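Local coordinates for protein Non-reducing end alpha-L-arabinofuranosidase BoGH43B (Bacteroides ovatus, PDB 5JOZ) that removes terminal non-reducing alpha-L-arabinofuranoside residues from xyloglucan branches, turning 'S' units into 'X' units during xyloglucan degradation, at residues Ile256-Arg268 with Thr465-Val479. Residues are numbered along the deposited sequence; the frame is centred on the assembly and turned at random.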
loop_
_atom_site.group_PDB
_atom_site.type_symbol
_atom_site.label_atom_id
_atom_site.label_comp_id
_atom_site.label_asym_id
_atom_site.label_seq_id
_atom_site.Cartn_x
_atom_site.Cartn_y
_atom_site.Cartn_z
ATOM N N ILE A 256 3.036 11.800 3.438
ATOM C CA ILE A 256 1.996 12.187 2.480
ATOM C C ILE A 256 2.462 13.383 1.666
ATOM O O ILE A 256 3.339 14.124 2.116
ATOM C CB ILE A 256 0.649 12.474 3.175
ATOM C CG1 ILE A 256 0.796 13.580 4.232
ATOM C CG2 ILE A 256 0.111 11.191 3.809
ATOM C CD1 ILE A 256 -0.519 14.094 4.780
ATOM N N ARG A 257 1.892 13.530 0.466
ATOM C CA ARG A 257 2.123 14.679 -0.420
ATOM C C ARG A 257 0.794 15.388 -0.553
ATOM O O ARG A 257 -0.002 15.000 -1.401
ATOM C CB ARG A 257 2.555 14.231 -1.813
ATOM C CG ARG A 257 3.979 13.705 -1.931
ATOM C CD ARG A 257 4.047 12.624 -3.006
ATOM N NE ARG A 257 4.497 13.069 -4.308
ATOM C CZ ARG A 257 4.360 12.388 -5.447
ATOM N NH1 ARG A 257 3.765 11.201 -5.497
ATOM N NH2 ARG A 257 4.824 12.920 -6.571
ATOM N N PRO A 258 0.524 16.401 0.295
ATOM C CA PRO A 258 -0.799 17.037 0.215
ATOM C C PRO A 258 -0.974 17.933 -1.019
ATOM O O PRO A 258 0.007 18.432 -1.565
ATOM C CB PRO A 258 -0.879 17.879 1.504
ATOM C CG PRO A 258 0.325 17.531 2.322
ATOM C CD PRO A 258 1.349 17.008 1.363
ATOM N N VAL A 259 -2.222 18.110 -1.448
ATOM C CA VAL A 259 -2.571 19.050 -2.516
ATOM C C VAL A 259 -2.867 20.406 -1.856
ATOM O O VAL A 259 -3.674 20.473 -0.923
ATOM C CB VAL A 259 -3.814 18.586 -3.318
ATOM C CG1 VAL A 259 -3.999 19.458 -4.556
ATOM C CG2 VAL A 259 -3.720 17.110 -3.715
ATOM N N ASN A 260 -2.206 21.467 -2.317
ATOM C CA ASN A 260 -2.304 22.815 -1.702
ATOM C C ASN A 260 -2.175 22.794 -0.156
ATOM O O ASN A 260 -2.835 23.569 0.553
ATOM C CB ASN A 260 -3.620 23.521 -2.116
ATOM C CG ASN A 260 -3.779 23.668 -3.621
ATOM O OD1 ASN A 260 -2.808 23.854 -4.362
ATOM N ND2 ASN A 260 -5.020 23.597 -4.080
ATOM N N GLY A 261 -1.341 21.893 0.362
ATOM C CA GLY A 261 -1.186 21.718 1.801
ATOM C C GLY A 261 -2.415 21.304 2.608
ATOM O O GLY A 261 -2.368 21.417 3.827
ATOM N N LYS A 262 -3.488 20.812 1.965
ATOM C CA LYS A 262 -4.785 20.525 2.654
ATOM C C LYS A 262 -5.178 19.045 2.735
ATOM O O LYS A 262 -5.549 18.567 3.814
ATOM C CB LYS A 262 -5.968 21.231 1.976
ATOM C CG LYS A 262 -5.762 22.659 1.526
ATOM C CD LYS A 262 -5.492 23.615 2.670
ATOM C CE LYS A 262 -5.722 25.049 2.208
ATOM N NZ LYS A 262 -5.036 26.037 3.077
ATOM N N TYR A 263 -5.151 18.349 1.591
ATOM C CA TYR A 263 -5.667 16.981 1.482
ATOM C C TYR A 263 -4.761 16.036 0.665
ATOM O O TYR A 263 -3.967 16.478 -0.173
ATOM C CB TYR A 263 -7.094 17.012 0.908
ATOM C CG TYR A 263 -7.225 17.634 -0.469
ATOM C CD1 TYR A 263 -7.068 16.867 -1.620
ATOM C CD2 TYR A 263 -7.527 18.989 -0.621
ATOM C CE1 TYR A 263 -7.193 17.426 -2.883
ATOM C CE2 TYR A 263 -7.651 19.566 -1.877
ATOM C CZ TYR A 263 -7.483 18.783 -3.012
ATOM O OH TYR A 263 -7.600 19.348 -4.272
ATOM N N GLN A 264 -4.862 14.736 0.948
ATOM C CA GLN A 264 -4.092 13.716 0.230
ATOM C C GLN A 264 -4.991 12.558 -0.175
ATOM O O GLN A 264 -5.782 12.052 0.627
ATOM C CB GLN A 264 -2.853 13.258 1.050
ATOM C CG GLN A 264 -3.115 12.358 2.256
ATOM C CD GLN A 264 -3.169 10.877 1.925
ATOM O OE1 GLN A 264 -3.021 10.486 0.774
ATOM N NE2 GLN A 264 -3.375 10.044 2.944
ATOM N N HIS A 265 -4.857 12.137 -1.428
ATOM C CA HIS A 265 -5.668 11.037 -1.976
ATOM C C HIS A 265 -4.871 9.858 -2.519
ATOM O O HIS A 265 -5.428 8.774 -2.629
ATOM C CB HIS A 265 -6.658 11.547 -3.032
ATOM C CG HIS A 265 -6.022 12.135 -4.255
ATOM N ND1 HIS A 265 -5.413 13.372 -4.260
ATOM C CD2 HIS A 265 -5.952 11.677 -5.528
ATOM C CE1 HIS A 265 -4.968 13.637 -5.477
ATOM N NE2 HIS A 265 -5.284 12.624 -6.265
ATOM N N LEU A 266 -3.586 10.045 -2.838
ATOM C CA LEU A 266 -2.754 8.942 -3.306
ATOM C C LEU A 266 -2.389 7.953 -2.197
ATOM O O LEU A 266 -1.980 6.833 -2.498
ATOM C CB LEU A 266 -1.466 9.453 -3.953
ATOM C CG LEU A 266 -1.556 10.476 -5.092
ATOM C CD1 LEU A 266 -0.182 10.644 -5.726
ATOM C CD2 LEU A 266 -2.586 10.090 -6.144
ATOM N N GLY A 267 -2.525 8.360 -0.934
ATOM C CA GLY A 267 -2.210 7.497 0.201
ATOM C C GLY A 267 -0.859 7.847 0.803
ATOM O O GLY A 267 -0.199 8.803 0.378
ATOM N N ARG A 268 -0.451 7.091 1.810
ATOM C CA ARG A 268 0.857 7.299 2.394
ATOM C C ARG A 268 1.884 6.556 1.500
ATOM O O ARG A 268 1.706 5.394 1.135
ATOM C CB ARG A 268 0.878 6.872 3.866
ATOM C CG ARG A 268 -0.088 7.678 4.751
ATOM C CD ARG A 268 -0.336 7.019 6.107
ATOM N NE ARG A 268 -1.012 5.710 5.978
ATOM C CZ ARG A 268 -0.931 4.697 6.849
ATOM N NH1 ARG A 268 -0.211 4.783 7.968
ATOM N NH2 ARG A 268 -1.582 3.570 6.594
ATOM N N THR A 465 -10.604 15.250 -6.617
ATOM C CA THR A 465 -9.712 14.378 -5.858
ATOM C C THR A 465 -9.899 14.588 -4.347
ATOM O O THR A 465 -9.726 13.658 -3.548
ATOM C CB THR A 465 -8.243 14.625 -6.221
ATOM O OG1 THR A 465 -7.918 16.000 -5.998
ATOM C CG2 THR A 465 -7.970 14.265 -7.673
ATOM N N ARG A 466 -10.270 15.813 -3.977
ATOM C CA ARG A 466 -10.579 16.185 -2.593
ATOM C C ARG A 466 -11.660 15.316 -1.937
ATOM O O ARG A 466 -11.523 14.924 -0.774
ATOM C CB ARG A 466 -11.019 17.648 -2.571
ATOM C CG ARG A 466 -11.196 18.284 -1.203
ATOM C CD ARG A 466 -11.925 19.608 -1.348
ATOM N NE ARG A 466 -13.274 19.397 -1.872
ATOM C CZ ARG A 466 -14.144 20.359 -2.160
ATOM N NH1 ARG A 466 -13.840 21.643 -1.968
ATOM N NH2 ARG A 466 -15.340 20.026 -2.638
ATOM N N ASP A 467 -12.734 15.022 -2.671
ATOM C CA ASP A 467 -13.840 14.234 -2.102
ATOM C C ASP A 467 -13.493 12.749 -1.873
ATOM O O ASP A 467 -14.254 12.039 -1.197
ATOM C CB ASP A 467 -15.115 14.356 -2.953
ATOM C CG ASP A 467 -15.856 15.666 -2.739
ATOM O OD1 ASP A 467 -15.904 16.172 -1.595
ATOM O OD2 ASP A 467 -16.415 16.176 -3.734
ATOM N N VAL A 468 -12.356 12.293 -2.415
ATOM C CA VAL A 468 -11.860 10.943 -2.151
ATOM C C VAL A 468 -10.604 10.937 -1.277
ATOM O O VAL A 468 -9.929 9.915 -1.169
ATOM C CB VAL A 468 -11.673 10.124 -3.459
ATOM C CG1 VAL A 468 -13.035 9.796 -4.061
ATOM C CG2 VAL A 468 -10.785 10.832 -4.474
ATOM N N SER A 469 -10.326 12.054 -0.607
ATOM C CA SER A 469 -9.075 12.225 0.106
ATOM C C SER A 469 -9.162 11.571 1.479
ATOM O O SER A 469 -10.254 11.372 2.015
ATOM C CB SER A 469 -8.742 13.714 0.240
ATOM O OG SER A 469 -9.563 14.332 1.217
ATOM N N ASN A 470 -8.006 11.232 2.038
ATOM C CA ASN A 470 -7.926 10.700 3.407
ATOM C C ASN A 470 -8.626 11.604 4.432
ATOM O O ASN A 470 -9.313 11.116 5.331
ATOM C CB ASN A 470 -6.471 10.533 3.837
ATOM C CG ASN A 470 -6.347 9.959 5.232
ATOM O OD1 ASN A 470 -5.954 10.657 6.173
ATOM N ND2 ASN A 470 -6.728 8.695 5.386
ATOM N N GLU A 471 -8.461 12.915 4.274
ATOM C CA GLU A 471 -8.982 13.886 5.236
ATOM C C GLU A 471 -10.507 13.947 5.253
ATOM O O GLU A 471 -11.087 14.314 6.271
ATOM C CB GLU A 471 -8.370 15.277 4.995
ATOM C CG GLU A 471 -6.909 15.408 5.447
ATOM C CD GLU A 471 -5.891 14.793 4.495
ATOM O OE1 GLU A 471 -6.281 14.084 3.536
ATOM O OE2 GLU A 471 -4.679 15.034 4.697
ATOM N N VAL A 472 -11.144 13.563 4.142
ATOM C CA VAL A 472 -12.602 13.463 4.055
ATOM C C VAL A 472 -13.118 12.050 4.367
ATOM O O VAL A 472 -14.123 11.906 5.057
ATOM C CB VAL A 472 -13.093 13.917 2.660
ATOM C CG1 VAL A 472 -14.592 13.655 2.470
ATOM C CG2 VAL A 472 -12.771 15.392 2.456
ATOM N N VAL A 473 -12.451 11.014 3.860
ATOM C CA VAL A 473 -12.981 9.640 3.958
ATOM C C VAL A 473 -12.492 8.846 5.175
ATOM O O VAL A 473 -13.150 7.885 5.588
ATOM C CB VAL A 473 -12.740 8.825 2.659
ATOM C CG1 VAL A 473 -13.299 9.572 1.449
ATOM C CG2 VAL A 473 -11.261 8.467 2.450
ATOM N N GLY A 474 -11.360 9.249 5.753
ATOM C CA GLY A 474 -10.734 8.512 6.851
ATOM C C GLY A 474 -10.082 7.219 6.372
ATOM O O GLY A 474 -10.001 6.954 5.168
ATOM N N GLY A 475 -9.612 6.420 7.323
ATOM C CA GLY A 475 -8.947 5.158 7.023
ATOM C C GLY A 475 -7.479 5.315 6.668
ATOM O O GLY A 475 -6.913 6.389 6.841
ATOM N N PHE A 476 -6.885 4.240 6.143
ATOM C CA PHE A 476 -5.433 4.102 6.004
ATOM C C PHE A 476 -4.963 3.799 4.587
ATOM O O PHE A 476 -3.799 3.391 4.379
ATOM C CB PHE A 476 -4.943 2.986 6.950
ATOM C CG PHE A 476 -5.019 3.342 8.402
ATOM C CD1 PHE A 476 -4.179 4.314 8.931
ATOM C CD2 PHE A 476 -5.927 2.709 9.246
ATOM C CE1 PHE A 476 -4.237 4.647 10.283
ATOM C CE2 PHE A 476 -5.993 3.041 10.595
ATOM C CZ PHE A 476 -5.149 4.014 11.112
ATOM N N THR A 477 -5.852 4.001 3.612
ATOM C CA THR A 477 -5.569 3.676 2.220
ATOM C C THR A 477 -5.572 4.924 1.343
ATOM O O THR A 477 -5.796 6.044 1.820
ATOM C CB THR A 477 -6.592 2.666 1.685
ATOM O OG1 THR A 477 -7.914 3.195 1.844
ATOM C CG2 THR A 477 -6.466 1.346 2.427
ATOM N N GLY A 478 -5.266 4.704 0.067
ATOM C CA GLY A 478 -5.314 5.718 -0.984
ATOM C C GLY A 478 -5.953 5.140 -2.239
ATOM O O GLY A 478 -6.273 3.948 -2.313
ATOM N N VAL A 479 -6.128 5.989 -3.239
ATOM C CA VAL A 479 -6.949 5.649 -4.404
ATOM C C VAL A 479 -6.391 4.484 -5.241
ATOM O O VAL A 479 -5.192 4.417 -5.524
ATOM C CB VAL A 479 -7.143 6.893 -5.310
ATOM C CG1 VAL A 479 -7.748 6.514 -6.656
ATOM C CG2 VAL A 479 -8.016 7.932 -4.604
HETATM O O HOH W 1 -4.001 7.369 3.670
HETATM O O HOH W 2 -3.568 11.973 5.432
HETATM O O HOH W 3 -5.467 8.930 0.826
HETATM O O HOH W 4 -2.756 4.992 -4.297
HETATM O O HOH W 5 -2.306 5.136 3.073
#
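Two rings of the 256-268 loop, Tyr-263 and His-265, lie flat against the turn at Thr-465 and Arg-466. Arg-466 CB stands 3.8 Å from the centroid of the Tyr-263 ring and 13° off its normal, a CH-pi contact over one face, while Val-259 CB lies over the opposite face toward the rim. Thr-465 CB makes the matching CH-pi contact over one face of His-265, 3.5 Å from the centroid; Thr-465 OG1, hydrogen-bonded to Glu-444 O, lies at the edge of the Tyr-263 ring.

Between these two residues in the chain, Gln-264 is held through its backbone: Gln-264 N donates to Glu-471 OE1 (3.0 Å), reaching it from above the carboxylate plane, and Gln-264 O accepts from Asn-470 N (2.8 Å) in helix 470-473. Gln-264 CG sits between the backbone N and the carbonyl carbon (chi1 74°) and the chain bends at chi2, which lets OE1 accept from Gly-267 N in the carbonyl plane while NE2 rests 3.3 Å from Asn-470 CB. NE2 donates to two waters, one of which donates to Thr-477 O and the other to Asn-470 OD1.

Farther along, Val-479 N donates to His-265 O, and Gly-267 and Gly-478 bring their CA atoms within 3.8 Å. Arg-268 NH2 reaches a lone pair of Phe-476 O at 3.1 Å, in the guanidinium plane, while Phe-476 CD1 sits over the guanidinium face, the planes 46° apart. Arg-268 NH1 also makes a long, weak ion pair with Asp-16 OD1, the probable proton acceptor, and the Phe-476 side chain is about 6 Å from that of Glu-176, the probable proton donor. This interface, between a propeller loop and the loops and short helix 470-473 of the other domain, joins the GH43 five-bladed beta-propeller to its C-terminal concanavalin-like beta-sandwich, at the margin of the active site.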